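Local coordinates for N-acyl-D-glutamate deacylase (Bordetella bronchiseptica, PDB 3GIP), which probably removes the acyl group from N-acyl-D-glutamate by zinc-dependent amide hydrolysis, as a member of the amidohydrolase superfamily, at residues T308-C313 with A323-D328; E316-I321 with C327-A332. One frame throughout, in Å; residues are numbered along the deposited sequence.

Overall arrangement
Both contacts lie at the periphery of the monomer, about 31 Å (contact 1) and 30 Å (contact 2) from the centre of the chain to their own centres, and both use helix 318-325. Contact 1 packs the end of that helix against the loop following strand 303-307; contact 2 packs its first turn against the start of helix 329-336. Each is partly buried: Cys313 in contact 1, Leu318 and Ala332 in contact 2 are buried, Arg324 and Ala319 exposed. Contact 1 joins two rings and a thiol; contact 2 is largely aliphatic, lysine methylenes over leucine and alanine. The centres are 6 Å apart, bridged by the Arg324-Glu316 salt bridge, Cys313 against Ile321 and Trp325 against Ala332.

Contact 1: T308-C313 with A323-D328; sequences TPHPEC and ARWGCD
The indole of Trp325 points its six-membered ring at His310, and its path can be followed outward from CB. With CG anti to the carbonyl carbon (chi1 -65°), the ring system extends from the last turn of helix 318-325 toward the 308-313 loop. Its far rim does the touching. Trp325 CZ2 lies 4.1 Å from Cys313 SG, an oblique sulfur-aromatic contact, and 4.0 Å from His310 ND1. The next atom, Trp325 CH2, sits over one face of the imidazole, displaced toward its rim, 3.8 Å from His310 CD2. Ring centroids 4.8 Å apart and planes at 51° make this an edge-to-face pair, inclined well short of perpendicular. Just beyond Trp325 the helix ends in a Schellman motif, with Gly326 at positive phi as the C-prime residue. On the loop side, His310 ND1 donates to Glu312 OE2 (2.8 Å) on the syn side of the carboxylate and nearly in the ring plane, which probably limits rotation of the ring. Leu336 of helix 329-336 packs against His310, Cys313 and Trp325. Arg324 brings NH2 to 4.1 Å from Cys313 SG, which lies at the guanidinium edge, while the same nitrogen forms a salt bridge with Glu316.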
loop_
_atom_site.group_PDB
_atom_site.type_symbol
_atom_site.label_atom_id
_atom_site.label_comp_id
_atom_site.label_asym_id
_atom_site.label_seq_id
_atom_site.Cartn_x
_atom_site.Cartn_y
_atom_site.Cartn_z
ATOM N N THR A 308 -18.082 15.899 1.805
ATOM C CA THR A 308 -17.862 17.226 2.359
ATOM C C THR A 308 -19.165 18.009 2.542
ATOM O O THR A 308 -19.405 18.570 3.608
ATOM C CB THR A 308 -16.871 18.023 1.491
ATOM O OG1 THR A 308 -15.636 17.300 1.407
ATOM C CG2 THR A 308 -16.599 19.385 2.109
ATOM N N PRO A 309 -20.029 18.049 1.513
ATOM C CA PRO A 309 -21.280 18.795 1.685
ATOM C C PRO A 309 -22.316 18.072 2.549
ATOM O O PRO A 309 -23.124 18.710 3.222
ATOM C CB PRO A 309 -21.760 18.994 0.253
ATOM C CG PRO A 309 -21.274 17.743 -0.433
ATOM C CD PRO A 309 -19.867 17.609 0.115
ATOM N N HIS A 310 -22.282 16.743 2.538
ATOM C CA HIS A 310 -23.239 15.955 3.309
ATOM C C HIS A 310 -22.572 14.912 4.193
ATOM O O HIS A 310 -22.725 13.707 3.986
ATOM C CB HIS A 310 -24.229 15.296 2.350
ATOM C CG HIS A 310 -25.135 16.277 1.674
ATOM N ND1 HIS A 310 -26.204 16.863 2.318
ATOM C CD2 HIS A 310 -25.091 16.828 0.438
ATOM C CE1 HIS A 310 -26.778 17.735 1.507
ATOM N NE2 HIS A 310 -26.122 17.734 0.361
ATOM N N PRO A 311 -21.832 15.367 5.214
ATOM C CA PRO A 311 -21.139 14.458 6.128
ATOM C C PRO A 311 -22.065 13.501 6.876
ATOM O O PRO A 311 -21.620 12.480 7.393
ATOM C CB PRO A 311 -20.389 15.411 7.057
ATOM C CG PRO A 311 -21.282 16.619 7.087
ATOM C CD PRO A 311 -21.666 16.769 5.637
ATOM N N GLU A 312 -23.352 13.831 6.924
ATOM C CA GLU A 312 -24.319 12.979 7.604
ATOM C C GLU A 312 -24.524 11.676 6.833
ATOM O O GLU A 312 -24.947 10.668 7.400
ATOM C CB GLU A 312 -25.670 13.703 7.739
ATOM C CG GLU A 312 -26.469 13.834 6.432
ATOM C CD GLU A 312 -26.049 15.013 5.564
ATOM O OE1 GLU A 312 -24.955 15.568 5.780
ATOM O OE2 GLU A 312 -26.824 15.377 4.652
ATOM N N CYS A 313 -24.196 11.700 5.545
ATOM C CA CYS A 313 -24.395 10.540 4.678
ATOM C C CYS A 313 -23.353 9.427 4.743
ATOM O O CYS A 313 -23.522 8.387 4.108
ATOM C CB CYS A 313 -24.561 11.009 3.232
ATOM S SG CYS A 313 -26.046 12.013 2.967
ATOM N N ALA A 323 -33.423 8.103 -2.825
ATOM C CA ALA A 323 -34.843 7.906 -2.558
ATOM C C ALA A 323 -35.354 8.934 -1.554
ATOM O O ALA A 323 -36.456 9.464 -1.696
ATOM C CB ALA A 323 -35.080 6.495 -2.032
ATOM N N ARG A 324 -34.551 9.213 -0.535
ATOM C CA ARG A 324 -34.939 10.173 0.489
ATOM C C ARG A 324 -35.033 11.591 -0.067
ATOM O O ARG A 324 -35.894 12.368 0.343
ATOM C CB ARG A 324 -33.942 10.133 1.653
ATOM C CG ARG A 324 -34.305 11.066 2.799
ATOM C CD ARG A 324 -33.464 10.800 4.040
ATOM N NE ARG A 324 -32.053 11.142 3.868
ATOM C CZ ARG A 324 -31.062 10.256 3.825
ATOM N NH1 ARG A 324 -31.313 8.956 3.931
ATOM N NH2 ARG A 324 -29.809 10.671 3.707
ATOM N N TRP A 325 -34.151 11.924 -1.004
ATOM C CA TRP A 325 -34.140 13.257 -1.599
ATOM C C TRP A 325 -35.118 13.397 -2.756
ATOM O O TRP A 325 -35.396 14.507 -3.211
ATOM C CB TRP A 325 -32.733 13.609 -2.085
ATOM C CG TRP A 325 -31.721 13.732 -0.983
ATOM C CD1 TRP A 325 -31.970 13.780 0.358
ATOM C CD2 TRP A 325 -30.305 13.866 -1.136
ATOM N NE1 TRP A 325 -30.793 13.937 1.053
ATOM C CE2 TRP A 325 -29.755 13.993 0.159
ATOM C CE3 TRP A 325 -29.445 13.892 -2.243
ATOM C CZ2 TRP A 325 -28.381 14.147 0.378
ATOM C CZ3 TRP A 325 -28.076 14.044 -2.026
ATOM C CH2 TRP A 325 -27.560 14.170 -0.725
ATOM N N GLY A 326 -35.626 12.271 -3.242
ATOM C CA GLY A 326 -36.567 12.307 -4.348
ATOM C C GLY A 326 -35.931 12.596 -5.697
ATOM O O GLY A 326 -36.559 13.205 -6.565
ATOM N N CYS A 327 -34.684 12.167 -5.877
ATOM C CA CYS A 327 -33.967 12.366 -7.136
ATOM C C CYS A 327 -33.316 11.046 -7.540
ATOM O O CYS A 327 -33.348 10.080 -6.772
ATOM C CB CYS A 327 -32.889 13.446 -6.978
ATOM S SG CYS A 327 -31.565 13.033 -5.810
ATOM N N ASP A 328 -32.742 10.985 -8.740
ATOM C CA ASP A 328 -32.094 9.748 -9.170
ATOM C C ASP A 328 -30.719 9.633 -8.518
ATOM O O ASP A 328 -30.212 10.598 -7.951
ATOM C CB ASP A 328 -31.987 9.672 -10.703
ATOM C CG ASP A 328 -31.255 10.851 -11.307
ATOM O OD1 ASP A 328 -30.126 11.147 -10.875
ATOM O OD2 ASP A 328 -31.809 11.476 -12.237
#

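Contact 2: E316-I321 with C327-A332; sequences EYLADI and CDKTTA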
loop_
_atom_site.group_PDB
_atom_site.type_symbol
_atom_site.label_atom_id
_atom_site.label_comp_id
_atom_site.label_asym_id
_atom_site.label_seq_id
_atom_site.Cartn_x
_atom_site.Cartn_y
_atom_site.Cartn_z
ATOM N N GLU A 316 -24.131 5.509 4.521
ATOM C CA GLU A 316 -25.405 5.297 3.840
ATOM C C GLU A 316 -25.263 4.844 2.388
ATOM O O GLU A 316 -24.247 5.097 1.742
ATOM C CB GLU A 316 -26.236 6.586 3.896
ATOM C CG GLU A 316 -26.577 7.015 5.317
ATOM C CD GLU A 316 -27.378 8.308 5.392
ATOM O OE1 GLU A 316 -27.671 8.912 4.341
ATOM O OE2 GLU A 316 -27.717 8.722 6.523
ATOM N N TYR A 317 -26.289 4.156 1.891
ATOM C CA TYR A 317 -26.318 3.679 0.511
ATOM C C TYR A 317 -26.791 4.799 -0.404
ATOM O O TYR A 317 -27.736 5.521 -0.073
ATOM C CB TYR A 317 -27.296 2.511 0.351
ATOM C CG TYR A 317 -26.854 1.209 0.970
ATOM C CD1 TYR A 317 -25.655 0.606 0.597
ATOM C CD2 TYR A 317 -27.659 0.556 1.905
ATOM C CE1 TYR A 317 -25.263 -0.620 1.136
ATOM C CE2 TYR A 317 -27.276 -0.671 2.452
ATOM C CZ TYR A 317 -26.080 -1.250 2.061
ATOM O OH TYR A 317 -25.696 -2.459 2.594
ATOM N N LEU A 318 -26.147 4.925 -1.562
ATOM C CA LEU A 318 -26.516 5.948 -2.532
ATOM C C LEU A 318 -27.996 5.846 -2.905
ATOM O O LEU A 318 -28.674 6.861 -3.051
ATOM C CB LEU A 318 -25.655 5.817 -3.793
ATOM C CG LEU A 318 -25.941 6.802 -4.934
ATOM C CD1 LEU A 318 -25.653 8.220 -4.462
ATOM C CD2 LEU A 318 -25.084 6.453 -6.144
ATOM N N ALA A 319 -28.501 4.624 -3.062
ATOM C CA ALA A 319 -29.905 4.445 -3.423
ATOM C C ALA A 319 -30.854 4.957 -2.345
ATOM O O ALA A 319 -31.915 5.496 -2.660
ATOM C CB ALA A 319 -30.194 2.974 -3.718
ATOM N N ASP A 320 -30.478 4.792 -1.077
ATOM C CA ASP A 320 -31.315 5.259 0.027
ATOM C C ASP A 320 -31.299 6.779 0.088
ATOM O O ASP A 320 -32.322 7.410 0.356
ATOM C CB ASP A 320 -30.825 4.702 1.371
ATOM C CG ASP A 320 -31.083 3.216 1.524
ATOM O OD1 ASP A 320 -31.862 2.649 0.727
ATOM O OD2 ASP A 320 -30.512 2.616 2.460
ATOM N N ILE A 321 -30.130 7.365 -0.154
ATOM C CA ILE A 321 -29.994 8.814 -0.133
ATOM C C ILE A 321 -30.851 9.411 -1.245
ATOM O O ILE A 321 -31.625 10.343 -1.017
ATOM C CB ILE A 321 -28.528 9.230 -0.343
ATOM C CG1 ILE A 321 -27.677 8.719 0.820
ATOM C CG2 ILE A 321 -28.430 10.751 -0.456
ATOM C CD1 ILE A 321 -26.174 8.829 0.587
ATOM N N CYS A 327 -34.684 12.167 -5.877
ATOM C CA CYS A 327 -33.967 12.366 -7.136
ATOM C C CYS A 327 -33.316 11.046 -7.540
ATOM O O CYS A 327 -33.348 10.080 -6.772
ATOM C CB CYS A 327 -32.889 13.446 -6.978
ATOM S SG CYS A 327 -31.565 13.033 -5.810
ATOM N N ASP A 328 -32.742 10.985 -8.740
ATOM C CA ASP A 328 -32.094 9.748 -9.170
ATOM C C ASP A 328 -30.719 9.633 -8.518
ATOM O O ASP A 328 -30.212 10.598 -7.951
ATOM C CB ASP A 328 -31.987 9.672 -10.703
ATOM C CG ASP A 328 -31.255 10.851 -11.307
ATOM O OD1 ASP A 328 -30.126 11.147 -10.875
ATOM O OD2 ASP A 328 -31.809 11.476 -12.237
ATOM N N LYS A 329 -30.123 8.447 -8.585
ATOM C CA LYS A 329 -28.827 8.223 -7.962
ATOM C C LYS A 329 -27.678 9.050 -8.520
ATOM O O LYS A 329 -26.798 9.468 -7.768
ATOM C CB LYS A 329 -28.470 6.735 -8.019
ATOM C CG LYS A 329 -29.293 5.886 -7.058
ATOM C CD LYS A 329 -28.869 4.426 -7.090
ATOM C CE LYS A 329 -29.278 3.749 -8.386
ATOM N NZ LYS A 329 -28.766 2.349 -8.448
ATOM N N THR A 330 -27.670 9.285 -9.828
ATOM C CA THR A 330 -26.599 10.067 -10.427
ATOM C C THR A 330 -26.649 11.493 -9.889
ATOM O O THR A 330 -25.615 12.087 -9.578
ATOM C CB THR A 330 -26.713 10.090 -11.961
ATOM O OG1 THR A 330 -26.732 8.745 -12.455
ATOM C CG2 THR A 330 -25.523 10.819 -12.564
ATOM N N THR A 331 -27.858 12.035 -9.776
ATOM C CA THR A 331 -28.047 13.383 -9.258
ATOM C C THR A 331 -27.611 13.442 -7.799
ATOM O O THR A 331 -26.942 14.382 -7.382
ATOM C CB THR A 331 -29.523 13.808 -9.366
ATOM O OG1 THR A 331 -29.884 13.895 -10.751
ATOM C CG2 THR A 331 -29.753 15.159 -8.697
ATOM N N ALA A 332 -27.992 12.432 -7.025
ATOM C CA ALA A 332 -27.618 12.391 -5.618
ATOM C C ALA A 332 -26.098 12.335 -5.490
ATOM O O ALA A 332 -25.516 13.014 -4.646
ATOM C CB ALA A 332 -28.249 11.178 -4.936
#
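Leu318 and Lys329 cross at an oblique angle, methyl groups against the base of the lysine chain. Leu318 CD2 is 3.9 Å from Lys329 CB, and its other methyl, CD1, reaches both the backbone O of Lys329 (3.7 Å) and, at 4.0 Å, the CB of Ala332 one turn further on. The leucine fork thus rests on successive turns of one helix face. It is directed there by a CG anti to the backbone N (chi1 179°). Further along, Lys329 CD packs at 3.8 Å from Ala319 CA and almost as near to its CB, so the methylenes run over the first turn of helix 318-325.

Around this shell, a bend at chi3 (-71°) turns the lysine end, and NZ donates to the backbone O of Ala296; Glu297 and Asp300 offer only long, weak ion pairs. Ala296 also touches Leu318. The two helices, 318-325 and 329-336, follow one another across a short turn and pack with their N-terminal turns together; Lys329 opens the second after its N-cap, Asp328. Asp328 OD1 takes two bonds from Thr331: the backbone N approaches nearly in line with the C-O bond (2.7 Å), and OG1 arrives from above the carboxylate plane (2.8 Å). This double grip fixes the opening turn that carries Lys329 and Ala332.

The interface is largely aliphatic, with the Leu318 methyls also lying against the Lys329 carbonyl oxygen, and Lys329 divides its roles: carbons pack between the helices, while its ammonium is satisfied at the Ala296 carbonyl, where nearby acidic side chains would probably favour its positive charge.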